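Local coordinates for Lmo2445 protein (Listeria monocytogenes EGD-e, PDB 5HZL), which is of unknown function but, as a secreted, calcium-binding internalin-like protein with leucine-rich repeats, may mediate recognition or adhesion, at residues A[116-121]-A[140-145]; A[78-83]-A[98-103]; A[227-232]-A[252-257]; A[277-282]-A[292-297]. All coordinates share one frame; numbering follows the deposited sequence.

Interaction 1 of 4, residues A[116-121]-A[140-145]; sequences FPDANY and KFVGME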
loop_
_atom_site.group_PDB
_atom_site.type_symbol
_atom_site.label_atom_id
_atom_site.label_comp_id
_atom_site.label_asym_id
_atom_site.label_seq_id
_atom_site.Cartn_x
_atom_site.Cartn_y
_atom_site.Cartn_z
ATOM N N PHE A 116 7.175 0.117 -2.446
ATOM C CA PHE A 116 7.435 -1.312 -2.531
ATOM C C PHE A 116 7.743 -1.514 -4.016
ATOM O O PHE A 116 6.828 -1.631 -4.817
ATOM C CB PHE A 116 6.224 -2.104 -2.057
ATOM C CG PHE A 116 6.429 -3.583 -2.102
ATOM C CD1 PHE A 116 7.108 -4.241 -1.070
ATOM C CD2 PHE A 116 5.960 -4.324 -3.179
ATOM C CE1 PHE A 116 7.309 -5.615 -1.120
ATOM C CE2 PHE A 116 6.158 -5.691 -3.231
ATOM C CZ PHE A 116 6.834 -6.341 -2.203
ATOM N N PRO A 117 9.040 -1.578 -4.386
ATOM C CA PRO A 117 9.401 -1.669 -5.809
ATOM C C PRO A 117 9.120 -2.993 -6.510
ATOM O O PRO A 117 8.925 -4.039 -5.864
ATOM C CB PRO A 117 10.919 -1.440 -5.792
ATOM C CG PRO A 117 11.346 -2.093 -4.519
ATOM C CD PRO A 117 10.209 -1.881 -3.531
ATOM N N ASP A 118 9.092 -2.900 -7.837
ATOM C CA ASP A 118 8.901 -4.044 -8.698
ATOM C C ASP A 118 10.220 -4.803 -8.528
ATOM O O ASP A 118 11.313 -4.230 -8.639
ATOM C CB ASP A 118 8.631 -3.614 -10.149
ATOM C CG ASP A 118 7.276 -2.866 -10.320
ATOM O OD1 ASP A 118 6.317 -3.077 -9.527
ATOM O OD2 ASP A 118 7.159 -2.076 -11.284
ATOM N N ALA A 119 10.096 -6.085 -8.217
ATOM C CA ALA A 119 11.247 -6.924 -7.954
ATOM C C ALA A 119 10.968 -8.348 -8.365
ATOM O O ALA A 119 9.840 -8.833 -8.261
ATOM C CB ALA A 119 11.576 -6.866 -6.473
ATOM N N ASN A 120 12.025 -9.017 -8.792
ATOM C CA ASN A 120 11.937 -10.376 -9.268
ATOM C C ASN A 120 11.915 -11.442 -8.167
ATOM O O ASN A 120 12.954 -11.918 -7.752
ATOM C CB ASN A 120 13.119 -10.604 -10.229
ATOM C CG ASN A 120 13.076 -11.953 -10.914
ATOM O OD1 ASN A 120 12.011 -12.562 -11.084
ATOM N ND2 ASN A 120 14.236 -12.420 -11.331
ATOM N N TYR A 121 10.722 -11.806 -7.706
ATOM C CA TYR A 121 10.545 -12.851 -6.683
ATOM C C TYR A 121 9.590 -13.908 -7.271
ATOM O O TYR A 121 8.381 -13.849 -7.080
ATOM C CB TYR A 121 9.984 -12.322 -5.358
ATOM C CG TYR A 121 10.752 -11.245 -4.648
ATOM C CD1 TYR A 121 11.883 -11.531 -3.906
ATOM C CD2 TYR A 121 10.301 -9.937 -4.656
ATOM C CE1 TYR A 121 12.570 -10.527 -3.224
ATOM C CE2 TYR A 121 10.971 -8.935 -3.978
ATOM C CZ TYR A 121 12.101 -9.232 -3.262
ATOM O OH TYR A 121 12.734 -8.212 -2.598
ATOM N N LYS A 140 2.579 -2.142 -8.377
ATOM C CA LYS A 140 2.021 -3.018 -9.422
ATOM C C LYS A 140 2.458 -4.487 -9.288
ATOM O O LYS A 140 1.897 -5.362 -9.943
ATOM C CB LYS A 140 2.403 -2.495 -10.813
ATOM C CG LYS A 140 1.775 -1.156 -11.181
ATOM C CD LYS A 140 2.309 -0.598 -12.512
ATOM C CE LYS A 140 1.983 -1.416 -13.769
ATOM N NZ LYS A 140 0.512 -1.506 -14.021
ATOM N N PHE A 141 3.460 -4.744 -8.456
ATOM C CA PHE A 141 3.985 -6.098 -8.218
ATOM C C PHE A 141 4.566 -6.780 -9.470
ATOM O O PHE A 141 4.331 -7.972 -9.702
ATOM C CB PHE A 141 2.932 -6.984 -7.536
ATOM C CG PHE A 141 2.362 -6.374 -6.300
ATOM C CD1 PHE A 141 3.048 -6.452 -5.090
ATOM C CD2 PHE A 141 1.149 -5.705 -6.337
ATOM C CE1 PHE A 141 2.534 -5.878 -3.941
ATOM C CE2 PHE A 141 0.624 -5.128 -5.192
ATOM C CZ PHE A 141 1.318 -5.216 -3.989
ATOM N N VAL A 142 5.307 -6.027 -10.289
ATOM C CA VAL A 142 5.934 -6.606 -11.483
ATOM C C VAL A 142 7.117 -7.419 -10.952
ATOM O O VAL A 142 7.914 -6.921 -10.151
ATOM C CB VAL A 142 6.361 -5.567 -12.559
ATOM C CG1 VAL A 142 7.092 -6.249 -13.714
ATOM C CG2 VAL A 142 5.149 -4.800 -13.087
ATOM N N GLY A 143 7.196 -8.668 -11.407
ATOM C CA GLY A 143 8.209 -9.629 -10.971
ATOM C C GLY A 143 7.651 -10.618 -9.939
ATOM O O GLY A 143 8.301 -11.617 -9.637
HETATM N N MSE A 144 6.441 -10.350 -9.425
HETATM C CA MSE A 144 5.772 -11.179 -8.412
HETATM C C MSE A 144 4.483 -11.766 -8.954
HETATM O O MSE A 144 3.464 -11.820 -8.269
HETATM C CB MSE A 144 5.532 -10.240 -7.224
HETATM C CG MSE A 144 6.859 -9.887 -6.558
HETATM SE SE MSE A 144 6.691 -8.390 -5.296
HETATM C CE MSE A 144 7.294 -6.902 -6.430
ATOM N N GLU A 145 4.532 -12.242 -10.195
ATOM C CA GLU A 145 3.362 -12.822 -10.868
ATOM C C GLU A 145 2.721 -14.036 -10.174
ATOM O O GLU A 145 1.579 -14.385 -10.471
ATOM C CB GLU A 145 3.683 -13.169 -12.331
ATOM C CG GLU A 145 3.903 -11.974 -13.280
ATOM C CD GLU A 145 5.190 -11.167 -13.066
ATOM O OE1 GLU A 145 6.222 -11.739 -12.632
ATOM O OE2 GLU A 145 5.173 -9.948 -13.377
#
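Phe116, Ala119 and Tyr121 meet selenomethionine Met144 in a loop-to-loop contact of the leucine-rich repeat domain. Segment 116-121 precedes parallel strand 126-128 and segment 140-145 precedes the next, 149-151, so equivalent connections of successive turns stack here. Met144 buries more surface than any other residue of the contact, 90 of 430 Å². Its chi2, near anti (167°), carries SE to the edges of two rings, and the bend at chi3 turns CE toward Pro117 O and Ala119 N. SE lies 4.7 Å from the Phe116 centroid, 77° off the normal. The same SE stands 5.3 Å from the Tyr121 centroid, again at the edge, so both are Met-aromatic contacts. Phe116 and Phe141 cross at about a right angle as side chains, while their ring planes are inclined at 50°. Tyr121 OH is held by Leu96 N, further back along the repeats. A type II turn from Phe141 to Met144 offers two carbonyls and one N-H to the other loop: Ala119 N makes a weak bond to Val142 O, and Asp118 OD1 weakly accepts Val142 N. The remaining bond runs from Tyr121 N to Gly143 O at 3.1 Å, the donor standing above the carbonyl plane.

Interaction 2 of 4, residues A[78-83]-A[98-103]; sequences TNAIEL and EALPAL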
loop_
_atom_site.group_PDB
_atom_site.type_symbol
_atom_site.label_atom_id
_atom_site.label_comp_id
_atom_site.label_asym_id
_atom_site.label_seq_id
_atom_site.Cartn_x
_atom_site.Cartn_y
_atom_site.Cartn_z
ATOM N N THR A 78 20.272 -18.402 0.171
ATOM C CA THR A 78 19.650 -19.347 -0.787
ATOM C C THR A 78 18.351 -20.029 -0.365
ATOM O O THR A 78 17.568 -20.358 -1.230
ATOM C CB THR A 78 20.595 -20.506 -1.209
ATOM O OG1 THR A 78 20.864 -21.313 -0.071
ATOM C CG2 THR A 78 21.931 -20.025 -1.812
ATOM N N ASN A 79 18.120 -20.234 0.933
ATOM C CA ASN A 79 16.897 -20.932 1.421
ATOM C C ASN A 79 15.922 -20.151 2.295
ATOM O O ASN A 79 14.989 -20.731 2.849
ATOM C CB ASN A 79 17.331 -22.147 2.226
ATOM C CG ASN A 79 18.177 -23.077 1.431
ATOM O OD1 ASN A 79 17.911 -23.342 0.266
ATOM N ND2 ASN A 79 19.200 -23.591 2.063
ATOM N N ALA A 80 16.139 -18.854 2.432
ATOM C CA ALA A 80 15.266 -18.050 3.244
ATOM C C ALA A 80 13.952 -17.874 2.484
ATOM O O ALA A 80 13.934 -17.287 1.409
ATOM C CB ALA A 80 15.913 -16.704 3.534
ATOM N N ILE A 81 12.870 -18.422 3.033
ATOM C CA ILE A 81 11.553 -18.308 2.406
ATOM C C ILE A 81 10.680 -17.218 3.015
ATOM O O ILE A 81 9.628 -16.930 2.467
ATOM C CB ILE A 81 10.765 -19.650 2.377
ATOM C CG1 ILE A 81 10.382 -20.146 3.782
ATOM C CG2 ILE A 81 11.558 -20.707 1.620
ATOM C CD1 ILE A 81 9.476 -21.364 3.767
ATOM N N GLU A 82 11.114 -16.612 4.116
ATOM C CA GLU A 82 10.343 -15.578 4.787
ATOM C C GLU A 82 11.179 -14.378 5.202
ATOM O O GLU A 82 12.260 -14.532 5.747
ATOM C CB GLU A 82 9.704 -16.179 6.040
ATOM C CG GLU A 82 8.963 -15.197 6.949
ATOM C CD GLU A 82 8.397 -15.856 8.209
ATOM O OE1 GLU A 82 8.776 -15.408 9.321
ATOM O OE2 GLU A 82 7.621 -16.840 8.104
ATOM N N LEU A 83 10.652 -13.184 4.953
ATOM C CA LEU A 83 11.281 -11.928 5.343
ATOM C C LEU A 83 10.341 -11.247 6.352
ATOM O O LEU A 83 9.219 -10.884 5.994
ATOM C CB LEU A 83 11.472 -11.021 4.134
ATOM C CG LEU A 83 12.057 -9.643 4.447
ATOM C CD1 LEU A 83 13.392 -9.758 5.173
ATOM C CD2 LEU A 83 12.191 -8.838 3.167
ATOM N N GLU A 98 18.111 -10.259 -5.064
ATOM C CA GLU A 98 19.484 -10.750 -5.212
ATOM C C GLU A 98 19.810 -11.614 -3.965
ATOM O O GLU A 98 20.361 -12.710 -4.065
ATOM C CB GLU A 98 20.441 -9.535 -5.313
ATOM C CG GLU A 98 21.819 -9.775 -5.930
ATOM C CD GLU A 98 21.789 -10.001 -7.455
ATOM O OE1 GLU A 98 20.689 -9.951 -8.072
ATOM O OE2 GLU A 98 22.885 -10.220 -8.048
ATOM N N ALA A 99 19.424 -11.105 -2.800
ATOM C CA ALA A 99 19.657 -11.775 -1.518
ATOM C C ALA A 99 18.627 -12.820 -1.120
ATOM O O ALA A 99 18.935 -13.725 -0.338
ATOM C CB ALA A 99 19.730 -10.734 -0.409
ATOM N N LEU A 100 17.419 -12.703 -1.649
ATOM C CA LEU A 100 16.348 -13.611 -1.277
ATOM C C LEU A 100 15.700 -14.295 -2.482
ATOM O O LEU A 100 14.507 -14.133 -2.732
ATOM C CB LEU A 100 15.319 -12.809 -0.480
ATOM C CG LEU A 100 15.875 -12.047 0.728
ATOM C CD1 LEU A 100 14.802 -11.135 1.301
ATOM C CD2 LEU A 100 16.409 -12.999 1.785
ATOM N N PRO A 101 16.478 -15.104 -3.209
ATOM C CA PRO A 101 15.929 -15.783 -4.388
ATOM C C PRO A 101 14.788 -16.778 -4.099
ATOM O O PRO A 101 13.944 -16.984 -4.961
ATOM C CB PRO A 101 17.143 -16.517 -4.958
ATOM C CG PRO A 101 17.990 -16.795 -3.763
ATOM C CD PRO A 101 17.822 -15.608 -2.861
ATOM N N ALA A 102 14.751 -17.364 -2.903
ATOM C CA ALA A 102 13.715 -18.336 -2.526
ATOM C C ALA A 102 12.534 -17.735 -1.751
ATOM O O ALA A 102 11.668 -18.471 -1.264
ATOM C CB ALA A 102 14.360 -19.432 -1.693
ATOM N N LEU A 103 12.479 -16.408 -1.666
ATOM C CA LEU A 103 11.439 -15.733 -0.896
ATOM C C LEU A 103 10.014 -16.110 -1.308
ATOM O O LEU A 103 9.674 -16.069 -2.488
ATOM C CB LEU A 103 11.634 -14.222 -0.981
ATOM C CG LEU A 103 10.825 -13.391 0.017
ATOM C CD1 LEU A 103 11.118 -13.816 1.454
ATOM C CD2 LEU A 103 11.150 -11.918 -0.185
HETATM O O HOH W 1 15.885 -16.659 -0.406
#
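Leu83 and Leu100 cross at about a right angle, with Leu83 CD2 meeting Leu100 CD1 at 3.9 Å. The two branches of Leu100 divide the work: chi2 near anti (172°) places CD1, which takes Leu83, while CD2 reaches Ala80 CB at 4.1 Å. Leu103 approaches differently. Its CB heads away from segment 78-83, yet CD1 comes back to lie 3.9 Å from Leu83 CB and against the backbone at Leu83 N and Ile81 O. Ala102 instead points toward segment 78-83, its CB lying 3.4 Å from Thr78 O, and Ile81 CG2 lies near Ala102 O. A type I turn from Leu100 to Leu103, closed by Leu103 N to Leu100 O, presents these three side chains together. Segment 78-83 runs into strand 82-84, one rung of the parallel sheet of the leucine-rich repeat domain, and Ile57 of the preceding rung also packs on Ala80, Leu83 and Leu100. No direct hydrogen bond joins the segments. Water 1 makes the polar link, donating to Ala80 O at 2.7 Å and accepting from Ala102 N at 2.8 Å. Apolar packing and one bridging water thus join the segments here, and direct backbone bonding between the rungs is taken up just beyond, by Ile81 and Leu83 with Glu104 and Asn105.

Interaction 3 of 4, residues A[227-232]-A[252-257]; sequences QALDFI and PPYPTY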
loop_
_atom_site.group_PDB
_atom_site.type_symbol
_atom_site.label_atom_id
_atom_site.label_comp_id
_atom_site.label_asym_id
_atom_site.label_seq_id
_atom_site.Cartn_x
_atom_site.Cartn_y
_atom_site.Cartn_z
ATOM N N GLN A 227 -18.311 4.364 -10.377
ATOM C CA GLN A 227 -17.862 2.966 -10.453
ATOM C C GLN A 227 -18.607 2.062 -9.468
ATOM O O GLN A 227 -18.836 0.890 -9.756
ATOM C CB GLN A 227 -16.363 2.894 -10.207
ATOM C CG GLN A 227 -15.555 3.580 -11.295
ATOM C CD GLN A 227 -14.067 3.648 -10.996
ATOM O OE1 GLN A 227 -13.639 3.815 -9.852
ATOM N NE2 GLN A 227 -13.271 3.539 -12.035
ATOM N N ALA A 228 -19.000 2.614 -8.323
ATOM C CA ALA A 228 -19.744 1.862 -7.310
ATOM C C ALA A 228 -20.973 1.170 -7.903
ATOM O O ALA A 228 -21.345 0.079 -7.467
ATOM C CB ALA A 228 -20.167 2.783 -6.171
ATOM N N LEU A 229 -21.576 1.804 -8.914
ATOM C CA LEU A 229 -22.764 1.280 -9.604
ATOM C C LEU A 229 -22.542 -0.066 -10.284
ATOM O O LEU A 229 -23.496 -0.800 -10.496
ATOM C CB LEU A 229 -23.313 2.311 -10.589
ATOM C CG LEU A 229 -23.764 3.610 -9.910
ATOM C CD1 LEU A 229 -24.182 4.644 -10.944
ATOM C CD2 LEU A 229 -24.878 3.356 -8.901
ATOM N N ASP A 230 -21.294 -0.390 -10.614
ATOM C CA ASP A 230 -20.961 -1.683 -11.226
ATOM C C ASP A 230 -20.928 -2.810 -10.173
ATOM O O ASP A 230 -20.596 -3.956 -10.496
ATOM C CB ASP A 230 -19.615 -1.595 -11.963
ATOM C CG ASP A 230 -19.639 -0.606 -13.126
ATOM O OD1 ASP A 230 -20.726 -0.128 -13.506
ATOM O OD2 ASP A 230 -18.567 -0.313 -13.679
ATOM N N PHE A 231 -21.265 -2.461 -8.925
ATOM C CA PHE A 231 -21.301 -3.391 -7.802
ATOM C C PHE A 231 -22.616 -3.333 -7.006
ATOM O O PHE A 231 -22.816 -4.174 -6.142
ATOM C CB PHE A 231 -20.112 -3.113 -6.859
ATOM C CG PHE A 231 -18.763 -3.250 -7.525
ATOM C CD1 PHE A 231 -18.170 -2.163 -8.167
ATOM C CD2 PHE A 231 -18.083 -4.469 -7.524
ATOM C CE1 PHE A 231 -16.936 -2.289 -8.799
ATOM C CE2 PHE A 231 -16.845 -4.595 -8.154
ATOM C CZ PHE A 231 -16.276 -3.504 -8.792
ATOM N N ILE A 232 -23.507 -2.375 -7.298
ATOM C CA ILE A 232 -24.814 -2.202 -6.591
ATOM C C ILE A 232 -25.898 -1.569 -7.495
ATOM O O ILE A 232 -25.679 -1.409 -8.696
ATOM C CB ILE A 232 -24.645 -1.335 -5.313
ATOM C CG1 ILE A 232 -23.900 -0.040 -5.668
ATOM C CG2 ILE A 232 -23.881 -2.084 -4.226
ATOM C CD1 ILE A 232 -23.642 0.887 -4.511
ATOM N N PRO A 252 -29.089 14.441 -2.155
ATOM C CA PRO A 252 -29.583 14.273 -3.515
ATOM C C PRO A 252 -29.675 12.812 -3.932
ATOM O O PRO A 252 -29.095 11.954 -3.270
ATOM C CB PRO A 252 -28.518 14.988 -4.345
ATOM C CG PRO A 252 -27.265 14.671 -3.613
ATOM C CD PRO A 252 -27.624 14.607 -2.147
ATOM N N PRO A 253 -30.405 12.533 -5.030
ATOM C CA PRO A 253 -30.500 11.156 -5.488
ATOM C C PRO A 253 -29.144 10.774 -6.053
ATOM O O PRO A 253 -28.405 11.636 -6.524
ATOM C CB PRO A 253 -31.587 11.205 -6.569
ATOM C CG PRO A 253 -31.562 12.605 -7.075
ATOM C CD PRO A 253 -31.126 13.467 -5.923
ATOM N N TYR A 254 -28.826 9.491 -5.993
ATOM C CA TYR A 254 -27.542 9.013 -6.463
ATOM C C TYR A 254 -27.440 9.296 -7.980
ATOM O O TYR A 254 -28.395 9.045 -8.718
ATOM C CB TYR A 254 -27.403 7.518 -6.139
ATOM C CG TYR A 254 -25.979 7.052 -6.062
ATOM C CD1 TYR A 254 -25.292 7.102 -4.848
ATOM C CD2 TYR A 254 -25.308 6.578 -7.185
ATOM C CE1 TYR A 254 -23.974 6.693 -4.750
ATOM C CE2 TYR A 254 -23.988 6.159 -7.104
ATOM C CZ TYR A 254 -23.317 6.219 -5.880
ATOM O OH TYR A 254 -21.998 5.802 -5.776
ATOM N N PRO A 255 -26.296 9.841 -8.445
ATOM C CA PRO A 255 -26.164 10.132 -9.874
ATOM C C PRO A 255 -26.055 8.902 -10.775
ATOM O O PRO A 255 -26.018 7.765 -10.300
ATOM C CB PRO A 255 -24.870 10.948 -9.940
ATOM C CG PRO A 255 -24.076 10.457 -8.787
ATOM C CD PRO A 255 -25.085 10.238 -7.704
ATOM N N THR A 256 -26.009 9.162 -12.076
ATOM C CA THR A 256 -25.902 8.125 -13.098
ATOM C C THR A 256 -24.695 8.431 -13.987
ATOM O O THR A 256 -24.393 9.596 -14.260
ATOM C CB THR A 256 -27.181 8.084 -13.954
ATOM O OG1 THR A 256 -27.366 9.347 -14.586
ATOM C CG2 THR A 256 -28.413 7.801 -13.095
ATOM N N TYR A 257 -24.012 7.388 -14.438
ATOM C CA TYR A 257 -22.846 7.564 -15.295
ATOM C C TYR A 257 -23.239 7.719 -16.772
ATOM O O TYR A 257 -24.064 6.940 -17.278
ATOM C CB TYR A 257 -21.906 6.372 -15.142
ATOM C CG TYR A 257 -20.647 6.500 -15.962
ATOM C CD1 TYR A 257 -19.677 7.459 -15.631
ATOM C CD2 TYR A 257 -20.399 5.662 -17.052
ATOM C CE1 TYR A 257 -18.509 7.591 -16.372
ATOM C CE2 TYR A 257 -19.227 5.786 -17.795
ATOM C CZ TYR A 257 -18.284 6.752 -17.447
ATOM O OH TYR A 257 -17.118 6.895 -18.169
#
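Leu229 and Tyr254 carry most of this surface contact, with Ala228 a smaller third, in the C-terminal domain, whose family belongs to the E-set group of immunoglobulin-like beta folds. It joins the segment after helix 223-227 to the proline-rich loop that leaves strand 247-250. The backbones stay well apart, the nearest CA atoms, those of Leu229 and Thr256, being 8.3 Å from each other, and side chains therefore bridge the gap. Leu229 projects toward the loop with CG anti to its carbonyl carbon and beside the backbone N (chi1 -62°). Tyr254 comes the other way, CG anti to its own backbone N (chi1 -157°), and the two side chains slide past each other in opposite directions. Leu229 CD2 lies obliquely to the tyrosine ring, 3.4 Å from Tyr254 CE2, with Leu229 CG on the same ring atom at 3.8 Å. The other branch, Leu229 CD1, goes to the loop backbone, 3.7 Å from Pro255 O. No hydrogen bond crosses between the segments. The phenol is fixed from outside them: Tyr254 OH is hydrogen-bonded to Ile225 O in the helix and to Tyr283 OH. A calcium site is near: the side chain of Tyr257 is about 6 Å from a bound calcium ion, and Asp230 is a ligand in a structure of this protein, though that ion is not bound to it in this chain. Tyr254 OH also passes 3.6 Å from Ala228 CB.

Interaction 4 of 4, residues A[277-282]-A[292-297]; sequences LEISLG and YDFPVT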
loop_
_atom_site.group_PDB
_atom_site.type_symbol
_atom_site.label_atom_id
_atom_site.label_comp_id
_atom_site.label_asym_id
_atom_site.label_seq_id
_atom_site.Cartn_x
_atom_site.Cartn_y
_atom_site.Cartn_z
ATOM N N LEU A 277 -16.359 20.912 2.336
ATOM C CA LEU A 277 -17.452 20.155 1.744
ATOM C C LEU A 277 -17.153 18.679 1.803
ATOM O O LEU A 277 -16.025 18.264 1.604
ATOM C CB LEU A 277 -17.666 20.623 0.317
ATOM C CG LEU A 277 -18.178 22.066 0.279
ATOM C CD1 LEU A 277 -17.956 22.701 -1.076
ATOM C CD2 LEU A 277 -19.638 22.128 0.689
ATOM N N GLU A 278 -18.175 17.887 2.073
ATOM C CA GLU A 278 -18.004 16.460 2.184
ATOM C C GLU A 278 -19.104 15.682 1.475
ATOM O O GLU A 278 -20.271 16.027 1.572
ATOM C CB GLU A 278 -17.943 16.088 3.667
ATOM C CG GLU A 278 -17.866 14.592 3.961
ATOM C CD GLU A 278 -17.704 14.276 5.441
ATOM O OE1 GLU A 278 -16.907 14.953 6.131
ATOM O OE2 GLU A 278 -18.361 13.320 5.911
ATOM N N ILE A 279 -18.693 14.644 0.757
ATOM C CA ILE A 279 -19.586 13.743 0.059
ATOM C C ILE A 279 -19.453 12.459 0.862
ATOM O O ILE A 279 -18.395 11.861 0.884
ATOM C CB ILE A 279 -19.162 13.498 -1.396
ATOM C CG1 ILE A 279 -19.155 14.817 -2.168
ATOM C CG2 ILE A 279 -20.119 12.518 -2.062
ATOM C CD1 ILE A 279 -18.663 14.709 -3.602
ATOM N N SER A 280 -20.526 12.062 1.534
ATOM C CA SER A 280 -20.567 10.864 2.359
ATOM C C SER A 280 -21.392 9.807 1.638
ATOM O O SER A 280 -22.559 10.030 1.355
ATOM C CB SER A 280 -21.196 11.221 3.701
ATOM O OG SER A 280 -21.414 10.079 4.501
ATOM N N LEU A 281 -20.778 8.664 1.353
ATOM C CA LEU A 281 -21.414 7.540 0.652
ATOM C C LEU A 281 -21.636 6.412 1.647
ATOM O O LEU A 281 -20.881 6.295 2.603
ATOM C CB LEU A 281 -20.470 7.058 -0.434
ATOM C CG LEU A 281 -19.932 8.196 -1.309
ATOM C CD1 LEU A 281 -18.835 7.707 -2.238
ATOM C CD2 LEU A 281 -21.053 8.865 -2.082
ATOM N N GLY A 282 -22.643 5.571 1.431
ATOM C CA GLY A 282 -22.930 4.460 2.365
ATOM C C GLY A 282 -23.924 3.478 1.797
ATOM O O GLY A 282 -24.772 3.878 1.000
ATOM N N TYR A 292 -15.434 11.794 1.098
ATOM C CA TYR A 292 -14.416 12.655 0.485
ATOM C C TYR A 292 -14.577 14.119 0.843
ATOM O O TYR A 292 -15.634 14.660 0.642
ATOM C CB TYR A 292 -14.473 12.497 -1.030
ATOM C CG TYR A 292 -14.246 11.070 -1.464
ATOM C CD1 TYR A 292 -12.966 10.535 -1.492
ATOM C CD2 TYR A 292 -15.303 10.253 -1.845
ATOM C CE1 TYR A 292 -12.733 9.221 -1.888
ATOM C CE2 TYR A 292 -15.076 8.939 -2.241
ATOM C CZ TYR A 292 -13.783 8.427 -2.257
ATOM O OH TYR A 292 -13.551 7.136 -2.651
ATOM N N ASP A 293 -13.523 14.748 1.365
ATOM C CA ASP A 293 -13.551 16.172 1.745
ATOM C C ASP A 293 -12.923 17.086 0.700
ATOM O O ASP A 293 -11.913 16.750 0.073
ATOM C CB ASP A 293 -12.858 16.422 3.091
ATOM C CG ASP A 293 -13.653 15.910 4.286
ATOM O OD1 ASP A 293 -14.752 15.328 4.115
ATOM O OD2 ASP A 293 -13.160 16.114 5.418
ATOM N N PHE A 294 -13.520 18.262 0.549
ATOM C CA PHE A 294 -13.081 19.255 -0.413
ATOM C C PHE A 294 -12.994 20.596 0.295
ATOM O O PHE A 294 -14.020 21.222 0.513
ATOM C CB PHE A 294 -14.087 19.308 -1.566
ATOM C CG PHE A 294 -14.348 17.966 -2.184
ATOM C CD1 PHE A 294 -13.514 17.468 -3.170
ATOM C CD2 PHE A 294 -15.408 17.188 -1.762
ATOM C CE1 PHE A 294 -13.740 16.223 -3.738
ATOM C CE2 PHE A 294 -15.645 15.942 -2.326
ATOM C CZ PHE A 294 -14.812 15.454 -3.311
ATOM N N PRO A 295 -11.780 21.016 0.714
ATOM C CA PRO A 295 -11.655 22.329 1.365
ATOM C C PRO A 295 -11.867 23.422 0.318
ATOM O O PRO A 295 -11.239 23.396 -0.742
ATOM C CB PRO A 295 -10.215 22.344 1.896
ATOM C CG PRO A 295 -9.740 20.935 1.821
ATOM C CD PRO A 295 -10.499 20.287 0.710
ATOM N N VAL A 296 -12.761 24.361 0.605
ATOM C CA VAL A 296 -13.071 25.429 -0.334
ATOM C C VAL A 296 -13.141 26.802 0.318
ATOM O O VAL A 296 -13.616 26.949 1.444
ATOM C CB VAL A 296 -14.417 25.144 -1.039
ATOM C CG1 VAL A 296 -14.798 26.278 -1.999
ATOM C CG2 VAL A 296 -14.336 23.824 -1.797
ATOM N N THR A 297 -12.651 27.796 -0.419
ATOM C CA THR A 297 -12.666 29.190 -0.004
ATOM C C THR A 297 -13.535 29.892 -1.031
ATOM O O THR A 297 -13.223 29.870 -2.220
ATOM C CB THR A 297 -11.259 29.803 -0.003
ATOM O OG1 THR A 297 -10.430 29.053 0.891
ATOM C CG2 THR A 297 -11.302 31.265 0.435
#
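An antiparallel beta hairpin of the C-terminal domain pairs Leu277 with Phe294, Glu278 with Asp293 and Ile279 with Tyr292. Its strands, 273-281 and 290-298, are neighbours within a mixed sheet; the two short segments run at 166°, their axes approaching to 4.6 Å. Two hydrogen-bonded pairs flank one non-hydrogen-bonded pair. Leu277 N bonds Phe294 O at 3.0 Å and Phe294 N returns to Leu277 O at 2.7 Å, while Ile279 N to Tyr292 O and Tyr292 N to Ile279 O form the second couple. Leu277, Ile279, Tyr292 and Phe294 share one face of the sheet, which is apolar: Leu277 CD1 touches Val296 CG2 at 3.9 Å, and Leu281 CD1 meets the edge of the Tyr292 ring at CE2, 4.0 Å away. Helix 223-227 packs on this face through Phe224 and Ile225, and Tyr292 OH is bonded to Leu182 O. Ile279 crosses Phe294, its CD1 lying 3.5 Å from Phe294 CE2. On the other face Glu278 and Asp293 bring two carboxylates together. These side chains lie side by side, their carboxylate planes 23° apart, and Glu278 OE2 has a long, weak ion pair with Lys243. The two like-charged groups come closest at Glu278 OE1 and Asp293 OD1, 3.0 Å apart, with no hydrogen bond assigned between them.

Interactions 1 and 2 both join successive turns of the leucine-rich repeat domain and touch directly, Tyr121 CE1 lying 3.6 Å from Leu103 CD2, so the two contacts pack on each other through Tyr121. Both are partly buried, but interaction 1 adds direct backbone bonds and selenium-aromatic contacts where interaction 2 relies on leucines and a water. Interactions 3 and 4 belong to the C-terminal domain, their centres about 17 Å apart and their nearest atoms about 5 Å apart without touching. Interaction 4 is a buried pairing of sheet strands with regular backbone bonds. Interaction 3, a surface contact of loops, has none across it; helix 223-227 adjoins both.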